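Local coordinates for protein zinc transport transcriptional regulator (Lactococcus lactis subsp. lactis, PDB 5YHY) that binds zinc and, as a winged helix-turn-helix regulator of the MarR family, probably binds DNA to control transcription in response to zinc, at residues 21-25 with 36-42; 41-45 with 108-112; 78-83 with 95-101. The protein carries 1 engineered substitution. All blocks are in the same frame, centred on the assembly; numbering follows the deposited sequence.

Contact 1 of 3, residues 21-25 with 36-42; sequences NKHEI and LTSTQEH. With ZN (zinc ion), chain B.
His23 lays its imidazole obliquely against the turn that leads into helix 38-49, with CD2 3.3 Å from Leu36 O and 3.9 Å from Thr37 CA. The segment 21-25 is irregular loop, while 36-42 runs extended through Leu36 and Thr37 and turns helical at Ser38; the closest CA pair is His23 with Ser38, at 6.3 Å. Thr37 is the N-cap and forms a capping box with Gln40: Gln40 N donates to Thr37 OG1 (3.1 Å), and Thr37 N donates to Gln40 OE1 (3.1 Å). Next to His23, Glu24 points toward the helix start and reaches out with chi2 t, its CD passing 4.0 Å from Ser38 CB. One water bridges the backbone carbonyl His23 O, to which it donates, and the side-chain hydroxyl Ser38 OG, its oxygen 3.1 Å from each atom. Beyond Ser38, one helical turn on, His42 (chi1 m) swings its ring back so that Glu24 OE2 lies at the ring edge, 3.2 Å from His42 CE1. The two side chains are joined through zinc, held by Glu24 OE1 at 1.9 Å and His42 NE2 at 2.0 Å. With His108 and His112 from helix 102-123, they make the four-residue Glu-His3 zinc site of this MarR-family regulator.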
loop_
_atom_site.group_PDB
_atom_site.type_symbol
_atom_site.label_atom_id
_atom_site.label_comp_id
_atom_site.label_asym_id
_atom_site.label_seq_id
_atom_site.Cartn_x
_atom_site.Cartn_y
_atom_site.Cartn_z
ATOM N N ASN A 21 3.301 -7.315 -2.652
ATOM C CA ASN A 21 3.557 -8.231 -3.767
ATOM C C ASN A 21 2.653 -8.028 -4.988
ATOM O O ASN A 21 2.440 -8.962 -5.770
ATOM C CB ASN A 21 3.491 -9.688 -3.298
ATOM C CG ASN A 21 4.493 -9.995 -2.199
ATOM O OD1 ASN A 21 5.606 -9.463 -2.189
ATOM N ND2 ASN A 21 4.101 -10.853 -1.265
ATOM N N LYS A 22 2.132 -6.814 -5.157
ATOM C CA LYS A 22 1.266 -6.502 -6.292
ATOM C C LYS A 22 1.779 -5.305 -7.081
ATOM O O LYS A 22 2.416 -4.416 -6.521
ATOM C CB LYS A 22 -0.166 -6.240 -5.817
ATOM C CG LYS A 22 -0.864 -7.473 -5.282
ATOM C CD LYS A 22 -2.258 -7.136 -4.794
ATOM C CE LYS A 22 -2.875 -8.317 -4.061
ATOM N NZ LYS A 22 -4.241 -8.002 -3.585
ATOM N N HIS A 23 1.502 -5.290 -8.383
ATOM C CA HIS A 23 1.897 -4.177 -9.243
ATOM C C HIS A 23 0.848 -3.084 -9.217
ATOM O O HIS A 23 1.147 -1.929 -9.489
ATOM C CB HIS A 23 2.055 -4.634 -10.698
ATOM C CG HIS A 23 3.323 -5.377 -10.972
ATOM N ND1 HIS A 23 4.551 -4.952 -10.509
ATOM C CD2 HIS A 23 3.558 -6.509 -11.679
ATOM C CE1 HIS A 23 5.485 -5.797 -10.910
ATOM N NE2 HIS A 23 4.908 -6.750 -11.621
ATOM N N GLU A 24 -0.390 -3.469 -8.914
ATOM C CA GLU A 24 -1.526 -2.566 -8.990
ATOM C C GLU A 24 -2.556 -2.964 -7.950
ATOM O O GLU A 24 -2.707 -4.143 -7.642
ATOM C CB GLU A 24 -2.190 -2.662 -10.367
ATOM C CG GLU A 24 -1.682 -1.683 -11.394
ATOM C CD GLU A 24 -2.552 -1.674 -12.636
ATOM O OE1 GLU A 24 -2.746 -2.752 -13.233
ATOM O OE2 GLU A 24 -3.042 -0.589 -13.017
ATOM N N ILE A 25 -3.276 -1.980 -7.418
ATOM C CA ILE A 25 -4.399 -2.272 -6.537
ATOM C C ILE A 25 -5.632 -2.581 -7.388
ATOM O O ILE A 25 -6.229 -1.690 -7.988
ATOM C CB ILE A 25 -4.695 -1.097 -5.587
ATOM C CG1 ILE A 25 -3.490 -0.816 -4.683
ATOM C CG2 ILE A 25 -5.937 -1.392 -4.741
ATOM C CD1 ILE A 25 -3.178 -1.932 -3.733
ATOM N N LEU A 36 3.004 -10.307 -15.763
ATOM C CA LEU A 36 3.286 -9.109 -16.552
ATOM C C LEU A 36 3.367 -7.863 -15.685
ATOM O O LEU A 36 2.735 -7.784 -14.634
ATOM C CB LEU A 36 2.190 -8.902 -17.594
ATOM C CG LEU A 36 2.008 -10.014 -18.626
ATOM C CD1 LEU A 36 0.843 -9.693 -19.553
ATOM C CD2 LEU A 36 3.291 -10.205 -19.411
ATOM N N THR A 37 4.135 -6.876 -16.135
ATOM C CA THR A 37 4.152 -5.583 -15.469
ATOM C C THR A 37 2.866 -4.866 -15.827
ATOM O O THR A 37 2.177 -5.260 -16.765
ATOM C CB THR A 37 5.321 -4.716 -15.942
ATOM O OG1 THR A 37 5.136 -4.393 -17.327
ATOM C CG2 THR A 37 6.638 -5.452 -15.767
ATOM N N SER A 38 2.541 -3.816 -15.083
ATOM C CA SER A 38 1.334 -3.060 -15.368
ATOM C C SER A 38 1.400 -2.416 -16.751
ATOM O O SER A 38 0.412 -2.419 -17.482
ATOM C CB SER A 38 1.063 -2.023 -14.272
ATOM O OG SER A 38 2.109 -1.085 -14.188
ATOM N N THR A 39 2.565 -1.885 -17.126
ATOM C CA THR A 39 2.694 -1.282 -18.447
ATOM C C THR A 39 2.409 -2.329 -19.530
ATOM O O THR A 39 1.701 -2.058 -20.496
ATOM C CB THR A 39 4.085 -0.656 -18.667
ATOM O OG1 THR A 39 4.246 0.456 -17.778
ATOM C CG2 THR A 39 4.235 -0.167 -20.095
ATOM N N GLN A 40 2.955 -3.525 -19.357
ATOM C CA GLN A 40 2.710 -4.588 -20.319
ATOM C C GLN A 40 1.219 -4.919 -20.416
ATOM O O GLN A 40 0.683 -5.049 -21.518
ATOM C CB GLN A 40 3.540 -5.827 -19.959
ATOM C CG GLN A 40 5.028 -5.567 -20.147
ATOM C CD GLN A 40 5.919 -6.495 -19.348
ATOM O OE1 GLN A 40 5.475 -7.521 -18.834
ATOM N NE2 GLN A 40 7.196 -6.131 -19.242
ATOM N N GLU A 41 0.552 -5.024 -19.265
ATOM C CA GLU A 41 -0.874 -5.327 -19.247
ATOM C C GLU A 41 -1.651 -4.225 -19.949
ATOM O O GLU A 41 -2.619 -4.484 -20.661
ATOM C CB GLU A 41 -1.390 -5.458 -17.806
ATOM C CG GLU A 41 -0.776 -6.588 -16.997
ATOM C CD GLU A 41 -1.568 -7.878 -17.079
ATOM O OE1 GLU A 41 -2.385 -8.033 -18.006
ATOM O OE2 GLU A 41 -1.365 -8.748 -16.202
ATOM N N HIS A 42 -1.226 -2.983 -19.745
ATOM C CA HIS A 42 -1.958 -1.861 -20.311
ATOM C C HIS A 42 -1.759 -1.716 -21.812
ATOM O O HIS A 42 -2.668 -1.288 -22.511
ATOM C CB HIS A 42 -1.642 -0.579 -19.552
ATOM C CG HIS A 42 -2.026 -0.661 -18.114
ATOM N ND1 HIS A 42 -1.614 0.262 -17.178
ATOM C CD2 HIS A 42 -2.768 -1.575 -17.441
ATOM C CE1 HIS A 42 -2.092 -0.070 -15.993
ATOM N NE2 HIS A 42 -2.791 -1.185 -16.125
HETATM ZN ZN ZN B . -3.785 -2.407 -14.833
HETATM O O HOH W 1 0.984 0.265 -11.654
#

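Contact 2 of 3, residues 41-45 with 108-112; sequences EHILM and HATHH. With ZN (zinc ion), chain B.
Both segments are regular helix, and they cross almost at right angles: the axes of 41-45 and 108-112 make 100° between their N-to-C directions (signed crossing angle -100°) and come no closer than 10.5 Å. Glu41 CA faces His108 CA at 6.9 Å, and Met45 CA faces Ala109 CA at 6.5 Å. The gap is bridged by three imidazoles that meet at zinc, with Met45 and Glu41 packed beside them; His42 NE2, His108 NE2 and His112 NE2 each bind the ion at 2.0 Å. His108 and His112 are one turn apart on the same helix but reach the metal with different rotamers, chi1 t for His108 and m for His112; His42 (m) starts sideways and brings its ring end inward. The rings form an aromatic cluster without stacking: His42 meets His108 rim to rim (centroids 5.3 Å, planes at 48°) and His112 obliquely (5.2 Å, 65°). Glu41 CB lies over one face of the His108 ring in a CH-pi contact, 3.6 Å from its centroid. Met45, its CA-to-CB bond toward 108-112, places SD at the His108 ring edge, 3.5 Å from His108 CD2, and 4.1 Å from His112 CD2, while its CE packs on Ala109 CB at 3.9 Å. Glu24, from the loop after helix 4-19, supplies the fourth zinc ligand. The site thus ties helix 38-49 to helix 102-123, while on the former Ile43 packs against helices 54-61 and 65-77, and Leu44 touches Leu75, Val104 and Ala105.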
loop_
_atom_site.group_PDB
_atom_site.type_symbol
_atom_site.label_atom_id
_atom_site.label_comp_id
_atom_site.label_asym_id
_atom_site.label_seq_id
_atom_site.Cartn_x
_atom_site.Cartn_y
_atom_site.Cartn_z
ATOM N N GLU A 41 0.552 -5.024 -19.265
ATOM C CA GLU A 41 -0.874 -5.327 -19.247
ATOM C C GLU A 41 -1.651 -4.225 -19.949
ATOM O O GLU A 41 -2.619 -4.484 -20.661
ATOM C CB GLU A 41 -1.390 -5.458 -17.806
ATOM C CG GLU A 41 -0.776 -6.588 -16.997
ATOM C CD GLU A 41 -1.568 -7.878 -17.079
ATOM O OE1 GLU A 41 -2.385 -8.033 -18.006
ATOM O OE2 GLU A 41 -1.365 -8.748 -16.202
ATOM N N HIS A 42 -1.226 -2.983 -19.745
ATOM C CA HIS A 42 -1.958 -1.861 -20.311
ATOM C C HIS A 42 -1.759 -1.716 -21.812
ATOM O O HIS A 42 -2.668 -1.288 -22.511
ATOM C CB HIS A 42 -1.642 -0.579 -19.552
ATOM C CG HIS A 42 -2.026 -0.661 -18.114
ATOM N ND1 HIS A 42 -1.614 0.262 -17.178
ATOM C CD2 HIS A 42 -2.768 -1.575 -17.441
ATOM C CE1 HIS A 42 -2.092 -0.070 -15.993
ATOM N NE2 HIS A 42 -2.791 -1.185 -16.125
ATOM N N ILE A 43 -0.589 -2.111 -22.308
ATOM C CA ILE A 43 -0.408 -2.168 -23.747
ATOM C C ILE A 43 -1.380 -3.178 -24.349
ATOM O O ILE A 43 -2.024 -2.903 -25.359
ATOM C CB ILE A 43 1.042 -2.507 -24.117
ATOM C CG1 ILE A 43 1.938 -1.301 -23.781
ATOM C CG2 ILE A 43 1.148 -2.875 -25.611
ATOM C CD1 ILE A 43 3.389 -1.507 -24.127
ATOM N N LEU A 44 -1.520 -4.331 -23.707
ATOM C CA LEU A 44 -2.432 -5.344 -24.227
ATOM C C LEU A 44 -3.872 -4.836 -24.255
ATOM O O LEU A 44 -4.584 -5.044 -25.233
ATOM C CB LEU A 44 -2.329 -6.645 -23.438
ATOM C CG LEU A 44 -0.990 -7.370 -23.491
ATOM C CD1 LEU A 44 -1.127 -8.660 -22.710
ATOM C CD2 LEU A 44 -0.564 -7.668 -24.922
ATOM N N MET A 45 -4.285 -4.126 -23.202
ATOM C CA MET A 45 -5.617 -3.525 -23.194
ATOM C C MET A 45 -5.803 -2.527 -24.316
ATOM O O MET A 45 -6.864 -2.461 -24.928
ATOM C CB MET A 45 -5.912 -2.837 -21.853
ATOM C CG MET A 45 -6.255 -3.798 -20.743
ATOM S SD MET A 45 -6.633 -2.973 -19.176
ATOM C CE MET A 45 -7.968 -1.890 -19.653
ATOM N N HIS A 108 -7.608 -8.482 -17.687
ATOM C CA HIS A 108 -7.121 -7.280 -17.024
ATOM C C HIS A 108 -8.122 -6.137 -17.109
ATOM O O HIS A 108 -8.295 -5.387 -16.144
ATOM C CB HIS A 108 -5.768 -6.835 -17.574
ATOM C CG HIS A 108 -5.023 -5.937 -16.640
ATOM N ND1 HIS A 108 -4.408 -6.404 -15.501
ATOM C CD2 HIS A 108 -4.821 -4.596 -16.659
ATOM C CE1 HIS A 108 -3.833 -5.395 -14.867
ATOM N NE2 HIS A 108 -4.088 -4.288 -15.540
ATOM N N ALA A 109 -8.768 -5.990 -18.262
ATOM C CA ALA A 109 -9.781 -4.966 -18.429
ATOM C C ALA A 109 -10.894 -5.202 -17.413
ATOM O O ALA A 109 -11.383 -4.267 -16.782
ATOM C CB ALA A 109 -10.331 -4.980 -19.841
ATOM N N THR A 110 -11.279 -6.460 -17.248
ATOM C CA THR A 110 -12.328 -6.782 -16.286
ATOM C C THR A 110 -11.935 -6.377 -14.863
ATOM O O THR A 110 -12.764 -5.840 -14.110
ATOM C CB THR A 110 -12.694 -8.269 -16.330
ATOM O OG1 THR A 110 -13.223 -8.577 -17.624
ATOM C CG2 THR A 110 -13.743 -8.586 -15.287
ATOM N N HIS A 111 -10.685 -6.630 -14.489
ATOM C CA HIS A 111 -10.221 -6.259 -13.157
ATOM C C HIS A 111 -10.330 -4.755 -12.927
ATOM O O HIS A 111 -10.795 -4.314 -11.876
ATOM C CB HIS A 111 -8.783 -6.711 -12.917
ATOM C CG HIS A 111 -8.613 -8.195 -12.903
ATOM N ND1 HIS A 111 -9.583 -9.049 -12.427
ATOM C CD2 HIS A 111 -7.584 -8.979 -13.306
ATOM C CE1 HIS A 111 -9.163 -10.297 -12.547
ATOM N NE2 HIS A 111 -7.952 -10.281 -13.075
ATOM N N HIS A 112 -9.883 -3.963 -13.898
ATOM C CA HIS A 112 -10.038 -2.514 -13.789
ATOM C C HIS A 112 -11.492 -2.083 -13.700
ATOM O O HIS A 112 -11.842 -1.209 -12.906
ATOM C CB HIS A 112 -9.346 -1.801 -14.947
ATOM C CG HIS A 112 -7.885 -1.608 -14.720
ATOM N ND1 HIS A 112 -7.386 -0.611 -13.907
ATOM C CD2 HIS A 112 -6.816 -2.304 -15.163
ATOM C CE1 HIS A 112 -6.070 -0.693 -13.874
ATOM N NE2 HIS A 112 -5.698 -1.713 -14.627
HETATM ZN ZN ZN B . -3.785 -2.407 -14.833
#

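Contact 3 of 3, residues 78-83 with 95-101; sequences QELIKS and WSLTEKA
Strands 81-83 and 95-97 run antiparallel (147°), their axes 4.6 Å apart at closest. Lys82 and Ser96 are the hydrogen-bonded pair (Lys82 N to Ser96 O 2.9 Å, Ser96 N to Lys82 O 3.0 Å), flanked by non-hydrogen-bonded Ile81-Leu97 and Ser83-Trp95. On one face the Trp95 indole makes a shelf on which Ser83 CB sits, 3.8 Å from the six-membered ring's centroid; on the other, Lys82 curls over Ser96, NZ donating to OG at 2.8 Å. The Ile81 and Leu97 side chains diverge, and Ile81 CD1 meets the indole obliquely, 3.5 Å from Trp95 CE3. After a Schellman motif with positive-phi Glu79 at C-prime, Leu80 CD2 fills the recess between Ala101 CB and Lys100 CG (3.8 Å each), and Leu80 O presses on Ala101 CB (3.1 Å). Thr98 OG1, Thr98 N and Lys100 NZ donate hydrogen bonds to Glu79 O (2.8 Å), Leu80 O (3.1 Å) and Gln78 O (2.9 Å). At this wing-hairpin base, Ile81 and Leu97 press on Leu44 and Leu47 of helix 38-49, and Trp95 on Leu72 and Gln76 of helix 65-77.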
loop_
_atom_site.group_PDB
_atom_site.type_symbol
_atom_site.label_atom_id
_atom_site.label_comp_id
_atom_site.label_asym_id
_atom_site.label_seq_id
_atom_site.Cartn_x
_atom_site.Cartn_y
_atom_site.Cartn_z
ATOM N N GLN A 78 7.186 -13.018 -25.357
ATOM C CA GLN A 78 6.170 -13.919 -24.820
ATOM C C GLN A 78 5.083 -14.252 -25.845
ATOM O O GLN A 78 4.090 -14.904 -25.519
ATOM C CB GLN A 78 5.543 -13.309 -23.559
ATOM C CG GLN A 78 6.534 -13.086 -22.426
ATOM C CD GLN A 78 7.118 -14.386 -21.904
ATOM O OE1 GLN A 78 6.387 -15.340 -21.630
ATOM N NE2 GLN A 78 8.440 -14.436 -21.774
ATOM N N GLU A 79 5.271 -13.785 -27.074
ATOM C CA GLU A 79 4.347 -14.060 -28.170
ATOM C C GLU A 79 2.920 -13.603 -27.877
ATOM O O GLU A 79 1.943 -14.248 -28.269
ATOM C CB GLU A 79 4.411 -15.543 -28.565
ATOM C CG GLU A 79 5.794 -15.935 -29.057
ATOM C CD GLU A 79 5.926 -17.408 -29.375
ATOM O OE1 GLU A 79 5.168 -18.213 -28.803
ATOM O OE2 GLU A 79 6.796 -17.754 -30.198
ATOM N N LEU A 80 2.829 -12.464 -27.195
ATOM C CA LEU A 80 1.560 -11.862 -26.813
ATOM C C LEU A 80 1.137 -10.768 -27.790
ATOM O O LEU A 80 -0.039 -10.397 -27.854
ATOM C CB LEU A 80 1.650 -11.302 -25.390
ATOM C CG LEU A 80 1.668 -12.363 -24.286
ATOM C CD1 LEU A 80 2.106 -11.777 -22.954
ATOM C CD2 LEU A 80 0.288 -13.003 -24.182
ATOM N N ILE A 81 2.099 -10.251 -28.554
ATOM C CA ILE A 81 1.796 -9.259 -29.582
ATOM C C ILE A 81 2.600 -9.597 -30.820
ATOM O O ILE A 81 3.558 -10.372 -30.747
ATOM C CB ILE A 81 2.155 -7.822 -29.149
ATOM C CG1 ILE A 81 3.658 -7.706 -28.870
ATOM C CG2 ILE A 81 1.328 -7.410 -27.923
ATOM C CD1 ILE A 81 4.101 -6.321 -28.408
ATOM N N LYS A 82 2.210 -9.001 -31.940
ATOM C CA LYS A 82 2.889 -9.209 -33.215
ATOM C C LYS A 82 2.908 -7.910 -34.014
ATOM O O LYS A 82 1.940 -7.136 -34.008
ATOM C CB LYS A 82 2.205 -10.330 -34.009
ATOM C CG LYS A 82 0.713 -10.098 -34.266
ATOM C CD LYS A 82 0.082 -11.319 -34.941
ATOM C CE LYS A 82 -1.431 -11.169 -35.061
ATOM N NZ LYS A 82 -1.831 -10.009 -35.898
ATOM N N SER A 83 4.012 -7.670 -34.714
ATOM C CA SER A 83 4.139 -6.473 -35.518
ATOM C C SER A 83 3.691 -6.694 -36.959
ATOM O O SER A 83 3.721 -7.813 -37.481
ATOM C CB SER A 83 5.588 -5.987 -35.507
ATOM O OG SER A 83 6.444 -6.970 -36.092
ATOM N N TRP A 95 1.305 -2.659 -33.987
ATOM C CA TRP A 95 1.250 -3.798 -33.079
ATOM C C TRP A 95 -0.168 -4.261 -32.866
ATOM O O TRP A 95 -1.082 -3.440 -32.720
ATOM C CB TRP A 95 1.871 -3.429 -31.731
ATOM C CG TRP A 95 3.317 -3.100 -31.864
ATOM C CD1 TRP A 95 3.864 -1.866 -32.021
ATOM C CD2 TRP A 95 4.407 -4.030 -31.896
ATOM N NE1 TRP A 95 5.232 -1.963 -32.125
ATOM C CE2 TRP A 95 5.590 -3.283 -32.047
ATOM C CE3 TRP A 95 4.496 -5.423 -31.794
ATOM C CZ2 TRP A 95 6.850 -3.881 -32.114
ATOM C CZ3 TRP A 95 5.741 -6.010 -31.850
ATOM C CH2 TRP A 95 6.902 -5.242 -32.008
ATOM N N SER A 96 -0.346 -5.578 -32.844
ATOM C CA SER A 96 -1.640 -6.172 -32.535
ATOM C C SER A 96 -1.502 -7.345 -31.572
ATOM O O SER A 96 -0.414 -7.900 -31.397
ATOM C CB SER A 96 -2.340 -6.612 -33.821
ATOM O OG SER A 96 -1.541 -7.540 -34.519
ATOM N N LEU A 97 -2.611 -7.721 -30.939
ATOM C CA LEU A 97 -2.625 -8.876 -30.058
ATOM C C LEU A 97 -2.502 -10.163 -30.861
ATOM O O LEU A 97 -2.983 -10.245 -31.989
ATOM C CB LEU A 97 -3.942 -8.943 -29.287
ATOM C CG LEU A 97 -4.259 -7.786 -28.348
ATOM C CD1 LEU A 97 -5.512 -8.142 -27.566
ATOM C CD2 LEU A 97 -3.087 -7.554 -27.413
ATOM N N THR A 98 -1.861 -11.155 -30.263
ATOM C CA THR A 98 -1.974 -12.531 -30.740
ATOM C C THR A 98 -3.197 -13.149 -30.067
ATOM O O THR A 98 -3.712 -12.611 -29.085
ATOM C CB THR A 98 -0.732 -13.361 -30.395
ATOM O OG1 THR A 98 -0.604 -13.485 -28.973
ATOM C CG2 THR A 98 0.532 -12.722 -30.984
ATOM N N GLU A 99 -3.674 -14.278 -30.584
ATOM C CA GLU A 99 -4.819 -14.935 -29.951
ATOM C C GLU A 99 -4.537 -15.271 -28.487
ATOM O O GLU A 99 -5.432 -15.197 -27.641
ATOM C CB GLU A 99 -5.227 -16.195 -30.725
ATOM C CG GLU A 99 -6.458 -16.009 -31.607
ATOM C CD GLU A 99 -7.672 -15.478 -30.843
ATOM O OE1 GLU A 99 -7.869 -15.856 -29.665
ATOM O OE2 GLU A 99 -8.429 -14.671 -31.425
ATOM N N LYS A 100 -3.294 -15.630 -28.185
ATOM C CA LYS A 100 -2.877 -15.930 -26.819
ATOM C C LYS A 100 -3.222 -14.774 -25.868
ATOM O O LYS A 100 -3.582 -14.988 -24.709
ATOM C CB LYS A 100 -1.370 -16.200 -26.798
ATOM C CG LYS A 100 -0.759 -16.487 -25.431
ATOM C CD LYS A 100 0.742 -16.738 -25.566
ATOM C CE LYS A 100 1.436 -16.832 -24.220
ATOM N NZ LYS A 100 2.877 -17.229 -24.354
ATOM N N ALA A 101 -3.120 -13.548 -26.377
ATOM C CA ALA A 101 -3.256 -12.357 -25.541
ATOM C C ALA A 101 -4.693 -11.906 -25.325
ATOM O O ALA A 101 -4.976 -11.153 -24.390
ATOM C CB ALA A 101 -2.446 -11.206 -26.131
HETATM O O HOH W 2 0.314 -6.172 -36.111
#

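Overall arrangement
Following helix 4-19, contact 1 closes a short loop, 10 residues lying between its segments, and brings the chain to the start of helix 38-49. Contact 2 takes over at Glu41 and His42, which the two share, and closes a far longer excursion of 62 residues through helices 54-61 and 65-77 and the hairpin before returning on helix 102-123. Contact 3 is nested inside that excursion, at the base of the hairpin, and hands the chain directly to helix 102-123. Contacts 1 and 2 meet around a single zinc ion. Contact 3 lies about 14 Å from contact 2, centre to centre, yet Leu44 packs on Ile81 and Leu97, joining metal site and wing through helix 38-49.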